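Local coordinates for protein A-adding tRNA nucleotidyltransferase (Aquifex aeolicus, PDB 4WBY) that adds the terminal adenosine to the 3' CC end of tRNA, using ATP and magnesium, to complete the CCA terminus, at residues Ile167-Ala170 with Leu171-Ala174; Lys180-Arg183 with Ser184-Lys187; Ala58-Leu61 with Ala62-Gly66. One frame throughout, in Å; residues are numbered along the deposited sequence.

Interaction 1 of 3, residues Ile167-Ala170 with Leu171-Ala174; sequences ILRA and LRFA. With SO4 (sulfate ion), chain D.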
ATOM      1  N   ILE A 167      -4.863   6.386  13.484  1.00 11.85           N
ATOM      2  CA  ILE A 167      -4.903   7.725  12.894  1.00 12.30           C
ATOM      3  C   ILE A 167      -4.470   7.659  11.428  1.00 12.58           C
ATOM      4  O   ILE A 167      -5.146   8.180  10.535  1.00 14.05           O
ATOM      5  CB  ILE A 167      -3.992   8.707  13.661  1.00 12.74           C
ATOM      6  CG1 ILE A 167      -4.516   8.929  15.089  1.00 13.94           C
ATOM      7  CG2 ILE A 167      -3.828  10.036  12.906  1.00 14.93           C
ATOM      8  CD1 ILE A 167      -3.497   9.589  16.011  1.00 16.74           C
ATOM      9  N   LEU A 168      -3.329   7.024  11.184  1.00 12.91           N
ATOM     10  CA  LEU A 168      -2.842   6.873   9.817  1.00 12.68           C
ATOM     11  C   LEU A 168      -3.747   5.944   9.006  1.00 12.20           C
ATOM     12  O   LEU A 168      -4.020   6.214   7.831  1.00 14.09           O
ATOM     13  CB  LEU A 168      -1.394   6.357   9.802  1.00 14.01           C
ATOM     14  CG  LEU A 168      -0.317   7.255  10.416  1.00 16.88           C
ATOM     15  CD1 LEU A 168       1.053   6.623  10.209  1.00 19.95           C
ATOM     16  CD2 LEU A 168      -0.349   8.669   9.853  1.00 20.53           C
ATOM     17  N   ARG A 169      -4.204   4.852   9.622  1.00 11.90           N
ATOM     18  CA  ARG A 169      -5.051   3.892   8.907  1.00 12.28           C
ATOM     19  C   ARG A 169      -6.348   4.551   8.440  1.00 11.77           C
ATOM     20  O   ARG A 169      -6.818   4.281   7.334  1.00 12.38           O
ATOM     21  CB  ARG A 169      -5.383   2.684   9.786  1.00 14.62           C
ATOM     22  CG  ARG A 169      -4.191   1.820  10.138  1.00 18.10           C
ATOM     23  CD  ARG A 169      -4.601   0.623  10.995  1.00 22.53           C
ATOM     24  NE  ARG A 169      -5.641  -0.189  10.381  1.00 26.05           N
ATOM     25  CZ  ARG A 169      -5.414  -1.249   9.608  1.00 27.93           C
ATOM     26  NH1 ARG A 169      -4.169  -1.626   9.332  1.00 28.07           N
ATOM     27  NH2 ARG A 169      -6.437  -1.928   9.103  1.00 27.98           N
ATOM     28  N   ALA A 170      -6.918   5.417   9.279  1.00 11.56           N
ATOM     29  CA  ALA A 170      -8.155   6.112   8.911  1.00 11.42           C
ATOM     30  C   ALA A 170      -7.972   6.878   7.616  1.00 11.35           C
ATOM     31  O   ALA A 170      -8.854   6.894   6.750  1.00 13.15           O
ATOM     32  CB  ALA A 170      -8.596   7.061  10.019  1.00 11.34           C
ATOM     33  N   LEU A 171      -6.817   7.520   7.488  1.00 12.26           N
ATOM     34  CA  LEU A 171      -6.548   8.354   6.331  1.00 12.67           C
ATOM     35  C   LEU A 171      -6.247   7.496   5.103  1.00 13.25           C
ATOM     36  O   LEU A 171      -6.599   7.870   3.983  1.00 13.07           O
ATOM     37  CB  LEU A 171      -5.397   9.318   6.642  1.00 13.06           C
ATOM     38  CG  LEU A 171      -5.641  10.187   7.885  1.00 12.86           C
ATOM     39  CD1 LEU A 171      -4.521  11.205   8.081  1.00 14.71           C
ATOM     40  CD2 LEU A 171      -7.016  10.866   7.817  1.00 15.29           C
ATOM     41  N   ARG A 172      -5.632   6.333   5.309  1.00 12.38           N
ATOM     42  CA  ARG A 172      -5.429   5.402   4.193  1.00 12.17           C
ATOM     43  C   ARG A 172      -6.773   4.938   3.620  1.00 12.95           C
ATOM     44  O   ARG A 172      -6.975   4.969   2.403  1.00 13.79           O
ATOM     45  CB  ARG A 172      -4.589   4.191   4.603  1.00 12.81           C
ATOM     46  CG  ARG A 172      -4.536   3.114   3.515  1.00 15.55           C
ATOM     47  CD  ARG A 172      -3.340   2.173   3.682  1.00 17.86           C
ATOM     48  NE  ARG A 172      -3.321   1.460   4.959  1.00 16.40           N
ATOM     49  CZ  ARG A 172      -3.891   0.281   5.177  1.00 16.91           C
ATOM     50  NH1 ARG A 172      -4.558  -0.335   4.210  1.00 21.42           N
ATOM     51  NH2 ARG A 172      -3.791  -0.287   6.372  1.00 18.97           N
ATOM     52  N   PHE A 173      -7.701   4.526   4.484  1.00 12.28           N
ATOM     53  CA  PHE A 173      -8.995   4.078   3.975  1.00 12.36           C
ATOM     54  C   PHE A 173      -9.805   5.237   3.401  1.00 12.53           C
ATOM     55  O   PHE A 173     -10.463   5.070   2.370  1.00 13.24           O
ATOM     56  CB  PHE A 173      -9.789   3.337   5.056  1.00 12.67           C
ATOM     57  CG  PHE A 173      -9.171   2.021   5.442  1.00 13.13           C
ATOM     58  CD1 PHE A 173      -8.966   1.032   4.487  1.00 17.27           C
ATOM     59  CD2 PHE A 173      -8.768   1.778   6.742  1.00 15.99           C
ATOM     60  CE1 PHE A 173      -8.385  -0.186   4.830  1.00 16.53           C
ATOM     61  CE2 PHE A 173      -8.198   0.564   7.093  1.00 18.31           C
ATOM     62  CZ  PHE A 173      -7.999  -0.421   6.134  1.00 17.34           C
ATOM     63  N   ALA A 174      -9.744   6.408   4.036  1.00 12.46           N
ATOM     64  CA  ALA A 174     -10.462   7.569   3.498  1.00 12.24           C
ATOM     65  C   ALA A 174      -9.963   7.902   2.090  1.00 12.39           C
ATOM     66  O   ALA A 174     -10.763   8.127   1.174  1.00 13.60           O
ATOM     67  CB  ALA A 174     -10.324   8.787   4.424  1.00 13.28           C
TER
HETATM   68  S   SO4 D2003      -6.722  -3.950   4.205  1.00 35.33           S
HETATM   69  O1  SO4 D2003      -8.004  -4.240   4.876  1.00 38.78           O
HETATM   70  O2  SO4 D2003      -7.022  -3.413   2.882  1.00 35.17           O
HETATM   71  O3  SO4 D2003      -5.924  -2.997   4.975  1.00 38.42           O
HETATM   72  O4  SO4 D2003      -5.994  -5.205   4.052  1.00 40.48           O
HETATM   73  O   HOH W   1      -4.324  -3.110   6.831  1.00 32.28           O
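R172 N bonds back to L168 O, F173 N to R169 O (3.0 Å) and A174 N to A170 O (2.9 Å), three successive i to i+4 bonds of the helix 165-177. On one side of this helix R169, R172 and F173 lie side by side, pointing the same way. R172 NH2 lies over a face of the R169 guanidinium, 3.3 Å from R169 NH1. The two guanidinium planes stand at 88°, so R172 presents its edge. The R172 chain starts with CG anti to the backbone N (chi1 172°) and then bends at chi3, which brings its end beside R169. The F173 ring lies alongside R169, and its CE2 is 3.7 Å from R169 NH2. A sulfate ion, probably from the crystallisation liquor, sits at the guanidinium end. R172 NH1 gives its O3 a nearly straight bond (3.1 Å, 173°). Water 1 also donates to O3 and accepts from R169 NH1 and R172 NH2, each at 2.9 Å. R35 and R176 also bond to the sulfate. D119 holds R169 NE and E209 holds R172 NE by salt bridges. I167 to R172 all belong to the ATP-binding site. The paired arginines, steadied by two acids, R172 meeting the anion directly and R169 through a water, are consistent with a site that receives the negatively charged nucleotide.

Interaction 2 of 3, residues Lys180-Arg183 with Ser184-Lys187; sequences KLSR and STEK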
ATOM      1  N   LYS A 180     -15.080  10.253   3.733  1.00 15.25           N
ATOM      2  CA  LYS A 180     -14.769  11.275   4.720  1.00 14.91           C
ATOM      3  C   LYS A 180     -14.764  10.676   6.119  1.00 14.10           C
ATOM      4  O   LYS A 180     -15.440   9.687   6.373  1.00 15.37           O
ATOM      5  CB  LYS A 180     -15.784  12.413   4.645  1.00 21.86           C
ATOM      6  CG  LYS A 180     -15.699  13.223   3.355  1.00 31.06           C
ATOM      7  CD  LYS A 180     -16.629  14.427   3.382  1.00 42.26           C
ATOM      8  CE  LYS A 180     -16.280  15.379   4.522  1.00 51.33           C
ATOM      9  NZ  LYS A 180     -14.865  15.846   4.455  1.00 56.05           N
ATOM     10  N   LEU A 181     -14.002  11.268   7.030  1.00 14.41           N
ATOM     11  CA  LEU A 181     -14.143  10.928   8.439  1.00 12.82           C
ATOM     12  C   LEU A 181     -15.508  11.366   8.959  1.00 13.72           C
ATOM     13  O   LEU A 181     -16.011  12.432   8.581  1.00 15.45           O
ATOM     14  CB  LEU A 181     -13.037  11.585   9.271  1.00 13.40           C
ATOM     15  CG  LEU A 181     -11.596  11.315   8.844  1.00 14.88           C
ATOM     16  CD1 LEU A 181     -10.660  12.126   9.722  1.00 17.80           C
ATOM     17  CD2 LEU A 181     -11.322   9.835   8.955  1.00 17.38           C
ATOM     18  N   SER A 182     -16.102  10.568   9.843  1.00 13.67           N
ATOM     19  CA  SER A 182     -17.307  11.025  10.533  1.00 14.05           C
ATOM     20  C   SER A 182     -16.953  12.276  11.341  1.00 13.30           C
ATOM     21  O   SER A 182     -15.791  12.495  11.674  1.00 14.40           O
ATOM     22  CB  SER A 182     -17.898   9.930  11.438  1.00 15.21           C
ATOM     23  OG  SER A 182     -17.505  10.062  12.794  1.00 15.97           O
ATOM     24  N   ARG A 183     -17.952  13.092  11.657  1.00 15.53           N
ATOM     25  CA  ARG A 183     -17.690  14.327  12.385  1.00 17.07           C
ATOM     26  C   ARG A 183     -16.987  14.065  13.713  1.00 14.46           C
ATOM     27  O   ARG A 183     -15.978  14.708  14.015  1.00 15.17           O
ATOM     28  CB  ARG A 183     -18.992  15.095  12.606  1.00 24.92           C
ATOM     29  CG  ARG A 183     -19.608  15.579  11.310  1.00 37.63           C
ATOM     30  CD  ARG A 183     -20.972  16.217  11.540  1.00 46.15           C
ATOM     31  NE  ARG A 183     -21.760  16.259  10.313  1.00 55.08           N
ATOM     32  CZ  ARG A 183     -22.736  15.404  10.025  1.00 59.66           C
ATOM     33  NH1 ARG A 183     -23.048  14.443  10.885  1.00 60.86           N
ATOM     34  NH2 ARG A 183     -23.405  15.511   8.884  1.00 60.65           N
ATOM     35  N   SER A 184     -17.484  13.112  14.498  1.00 14.19           N
ATOM     36  CA  SER A 184     -16.835  12.838  15.779  1.00 14.62           C
ATOM     37  C   SER A 184     -15.489  12.142  15.582  1.00 13.32           C
ATOM     38  O   SER A 184     -14.542  12.415  16.314  1.00 14.16           O
ATOM     39  CB  SER A 184     -17.728  11.999  16.693  1.00 19.12           C
ATOM     40  OG  SER A 184     -18.041  10.754  16.108  1.00 24.23           O
ATOM     41  N   THR A 185     -15.401  11.247  14.605  1.00 12.18           N
ATOM     42  CA  THR A 185     -14.127  10.579  14.326  1.00 11.16           C
ATOM     43  C   THR A 185     -13.052  11.605  13.953  1.00 11.46           C
ATOM     44  O   THR A 185     -11.901  11.492  14.389  1.00 12.51           O
ATOM     45  CB  THR A 185     -14.289   9.523  13.217  1.00 11.87           C
ATOM     46  OG1 THR A 185     -15.096   8.452  13.723  1.00 14.04           O
ATOM     47  CG2 THR A 185     -12.942   8.944  12.773  1.00 12.86           C
ATOM     48  N   GLU A 186     -13.425  12.607  13.160  1.00 12.83           N
ATOM     49  CA  GLU A 186     -12.486  13.674  12.822  1.00 12.92           C
ATOM     50  C   GLU A 186     -12.025  14.441  14.066  1.00 12.04           C
ATOM     51  O   GLU A 186     -10.837  14.742  14.210  1.00 14.02           O
ATOM     52  CB  GLU A 186     -13.101  14.650  11.816  1.00 14.67           C
ATOM     53  CG  GLU A 186     -12.093  15.704  11.339  1.00 16.91           C
ATOM     54  CD  GLU A 186     -12.685  16.711  10.384  1.00 20.10           C
ATOM     55  OE1 GLU A 186     -13.820  17.165  10.629  1.00 25.62           O
ATOM     56  OE2 GLU A 186     -12.011  17.056   9.390  1.00 20.66           O
ATOM     57  N   LYS A 187     -12.956  14.767  14.957  1.00 12.64           N
ATOM     58  CA  LYS A 187     -12.589  15.455  16.195  1.00 12.87           C
ATOM     59  C   LYS A 187     -11.612  14.614  16.994  1.00 12.91           C
ATOM     60  O   LYS A 187     -10.627  15.124  17.539  1.00 15.19           O
ATOM     61  CB  LYS A 187     -13.818  15.753  17.052  1.00 14.27           C
ATOM     62  CG  LYS A 187     -14.738  16.790  16.490  1.00 17.53           C
ATOM     63  CD  LYS A 187     -15.930  16.995  17.406  1.00 19.68           C
ATOM     64  CE  LYS A 187     -16.961  17.883  16.730  1.00 23.27           C
ATOM     65  NZ  LYS A 187     -18.195  18.022  17.545  1.00 26.83           N
TER
HETATM   66  O   HOH W   2     -15.454  17.228  12.877  1.00 22.19           O
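R183 O takes two donors: K187 N at 3.2 Å and water 2 at 2.8 Å. Water 2 also donates to E186 OE1, so it bridges the first turn of helix 183-194 to a side chain of that turn. The other carboxylate oxygen, E186 OE2, accepts from Y229. One residue earlier, S182 O receives E186 N at 2.8 Å, with an N-H...O angle of 163°. The side chain of S182 works beside its own carbonyl. Its OG accepts from T185 N at 3.0 Å, a bond nearly as straight (162°). A chi1 of 97°, displaced from the usual staggered position, turns OG toward that amide. T185 OG1 accepts from the backbone amide of V154. Losing the S182 hydroxyl, as with an alanine here, would probably leave T185 N without its capping acceptor and weaken the start of the helix. L181 adds the apolar part. Its CD1 rests 3.9 Å from E186 CA, and its CB is 4.0 Å from E186 CB. The two side chains cross at about a right angle. L181 also packs on I152 and Y229. Strand 180-181 pairs in parallel with strand 151-152, through backbone bonds of K180 and S182 to I152. The whole is a serine N-cap: the short strand turns directly into a helix, and the serine side chain and carbonyl take up amides of its first turn.

Interaction 3 of 3, residues Ala58-Leu61 with Ala62-Gly66; sequences AKEL and ARRHG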
ATOM      1  N   ALA A  58      -9.055 -25.407  10.926  1.00 15.63           N
ATOM      2  CA  ALA A  58      -8.154 -25.244   9.786  1.00 14.91           C
ATOM      3  C   ALA A  58      -7.422 -26.539   9.467  1.00 14.88           C
ATOM      4  O   ALA A  58      -7.259 -26.895   8.299  1.00 15.49           O
ATOM      5  CB  ALA A  58      -7.141 -24.131  10.058  1.00 16.22           C
ATOM      6  N   LYS A  59      -6.958 -27.232  10.502  1.00 16.41           N
ATOM      7  CA  LYS A  59      -6.208 -28.463  10.283  1.00 18.23           C
ATOM      8  C   LYS A  59      -7.087 -29.526   9.620  1.00 18.26           C
ATOM      9  O   LYS A  59      -6.619 -30.296   8.781  1.00 19.07           O
ATOM     10  CB  LYS A  59      -5.622 -28.982  11.604  1.00 19.07           C
ATOM     11  CG  LYS A  59      -4.423 -28.171  12.087  1.00 20.77           C
ATOM     12  CD  LYS A  59      -4.006 -28.542  13.501  1.00 25.45           C
ATOM     13  CE  LYS A  59      -3.562 -29.980  13.616  1.00 30.62           C
ATOM     14  NZ  LYS A  59      -3.074 -30.254  15.001  1.00 35.29           N
ATOM     15  N   GLU A  60      -8.365 -29.564   9.986  1.00 18.09           N
ATOM     16  CA  GLU A  60      -9.268 -30.541   9.387  1.00 18.61           C
ATOM     17  C   GLU A  60      -9.586 -30.190   7.933  1.00 16.52           C
ATOM     18  O   GLU A  60      -9.611 -31.066   7.069  1.00 17.98           O
ATOM     19  CB  GLU A  60     -10.551 -30.658  10.206  1.00 19.46           C
ATOM     20  CG  GLU A  60     -11.614 -31.570   9.588  1.00 22.92           C
ATOM     21  CD  GLU A  60     -11.166 -33.024   9.454  1.00 29.73           C
ATOM     22  OE1 GLU A  60     -10.197 -33.433  10.130  1.00 32.16           O
ATOM     23  OE2 GLU A  60     -11.791 -33.765   8.666  1.00 33.28           O
ATOM     24  N   LEU A  61      -9.845 -28.913   7.662  1.00 15.39           N
ATOM     25  CA  LEU A  61     -10.041 -28.479   6.288  1.00 15.71           C
ATOM     26  C   LEU A  61      -8.809 -28.812   5.440  1.00 16.16           C
ATOM     27  O   LEU A  61      -8.924 -29.312   4.312  1.00 16.93           O
ATOM     28  CB  LEU A  61     -10.342 -26.974   6.234  1.00 14.66           C
ATOM     29  CG  LEU A  61     -10.615 -26.392   4.842  1.00 14.94           C
ATOM     30  CD1 LEU A  61     -11.930 -26.931   4.263  1.00 16.03           C
ATOM     31  CD2 LEU A  61     -10.608 -24.855   4.861  1.00 16.73           C
ATOM     32  N   ALA A  62      -7.631 -28.551   5.991  1.00 16.56           N
ATOM     33  CA  ALA A  62      -6.385 -28.816   5.276  1.00 16.35           C
ATOM     34  C   ALA A  62      -6.203 -30.305   4.985  1.00 16.63           C
ATOM     35  O   ALA A  62      -5.766 -30.677   3.898  1.00 17.68           O
ATOM     36  CB  ALA A  62      -5.210 -28.292   6.065  1.00 17.37           C
ATOM     37  N   ARG A  63      -6.525 -31.145   5.964  1.00 18.55           N
ATOM     38  CA  ARG A  63      -6.436 -32.591   5.794  1.00 19.83           C
ATOM     39  C   ARG A  63      -7.330 -33.059   4.641  1.00 19.17           C
ATOM     40  O   ARG A  63      -6.918 -33.857   3.783  1.00 20.03           O
ATOM     41  CB  ARG A  63      -6.832 -33.299   7.092  1.00 24.73           C
ATOM     42  CG  ARG A  63      -6.711 -34.809   7.026  1.00 30.85           C
ATOM     43  CD  ARG A  63      -7.364 -35.489   8.232  1.00 35.02           C
ATOM     44  NE  ARG A  63      -8.821 -35.394   8.193  1.00 36.33           N
ATOM     45  CZ  ARG A  63      -9.599 -36.190   7.469  1.00 38.99           C
ATOM     46  NH1 ARG A  63      -9.057 -37.145   6.730  1.00 42.78           N
ATOM     47  NH2 ARG A  63     -10.916 -36.036   7.485  1.00 39.17           N
ATOM     48  N   ARG A  64      -8.555 -32.547   4.610  1.00 18.30           N
ATOM     49  CA  ARG A  64      -9.487 -32.957   3.571  1.00 19.65           C
ATOM     50  C   ARG A  64      -9.027 -32.528   2.185  1.00 18.83           C
ATOM     51  O   ARG A  64      -9.292 -33.224   1.200  1.00 21.96           O
ATOM     52  CB  ARG A  64     -10.876 -32.406   3.861  1.00 20.62           C
ATOM     53  CG  ARG A  64     -11.454 -32.973   5.132  1.00 21.02           C
ATOM     54  CD  ARG A  64     -12.871 -32.502   5.366  1.00 25.34           C
ATOM     55  NE  ARG A  64     -13.333 -32.920   6.683  1.00 28.77           N
ATOM     56  CZ  ARG A  64     -14.590 -32.828   7.104  1.00 33.92           C
ATOM     57  NH1 ARG A  64     -15.530 -32.345   6.307  1.00 36.53           N
ATOM     58  NH2 ARG A  64     -14.907 -33.232   8.323  1.00 35.81           N
ATOM     59  N   HIS A  65      -8.326 -31.397   2.105  1.00 16.91           N
ATOM     60  CA  HIS A  65      -7.855 -30.898   0.815  1.00 17.06           C
ATOM     61  C   HIS A  65      -6.414 -31.288   0.488  1.00 17.89           C
ATOM     62  O   HIS A  65      -5.913 -30.958  -0.586  1.00 19.47           O
ATOM     63  CB  HIS A  65      -8.028 -29.381   0.760  1.00 16.31           C
ATOM     64  CG  HIS A  65      -9.449 -28.974   0.559  1.00 16.03           C
ATOM     65  ND1 HIS A  65      -9.983 -28.745  -0.691  1.00 18.89           N
ATOM     66  CD2 HIS A  65     -10.471 -28.821   1.440  1.00 16.79           C
ATOM     67  CE1 HIS A  65     -11.262 -28.434  -0.568  1.00 19.17           C
ATOM     68  NE2 HIS A  65     -11.582 -28.480   0.713  1.00 18.46           N
ATOM     69  N   GLY A  66      -5.767 -32.016   1.396  1.00 17.31           N
ATOM     70  CA  GLY A  66      -4.398 -32.453   1.182  1.00 18.67           C
ATOM     71  C   GLY A  66      -3.392 -31.319   1.072  1.00 18.88           C
ATOM     72  O   GLY A  66      -2.431 -31.421   0.301  1.00 18.13           O
TER
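E60 sets its carboxylate between R63 and R64 on the outer side of helix 54-65. R63 grips it side-on. NE reaches OE1 of E60 at 3.1 Å, from above the carboxylate plane, while NH2 reaches OE2 of E60 at 2.7 Å on the syn side. R64 NE meets the same OE2 from the anti side, also at 2.7 Å. The carboxylate is held by two arginines, and its plane stands at 85° to the R64 guanidinium. The bend of E60 at chi2 (63°) brings its end back to both arginines. R64 NH2 bonds OE2 weakly and has a salt bridge to E22. K59, R63 and R64 are on the solvent side. The inner side is close-packed and largely apolar. L61 CD1 touches H65 CD2 at 3.7 Å, and L61 O lies at the edge of the H65 ring. A62 CB sits 3.3 Å from A58 O. G66, with positive phi, follows the last turn in a Schellman motif. A58 and A62 rest on strand 77-82, and A58 and L61 on strand 85-91, within the nucleotidyltransferase head. H65 NE2 bonds to E15, and R64 lies against I19, so helix 7-22 flanks this helix end.

Interaction 1 is buried; interactions 2 and 3 are only partly so. Interactions 1 and 2 are neighbours: helix 165-177 leads into strand 180-181, and A170 CB meets L181 CD2 at 4.0 Å. The chain is the C-terminal, nucleotidyltransferase-bearing part of a longer protein. Interaction 3 belongs to its head, its centre about 36 Å from that of interaction 1 and about 44 Å from that of interaction 2. The chemistry follows the place. In 167-174 arginines line an anion site and are backed by acids. In 58-66 two arginines form salt bridges to a carboxylate near the surface. 180-187 has no salt bridge across it; backbone amides are capped where a helix starts, whereas 58-66 includes a helix end.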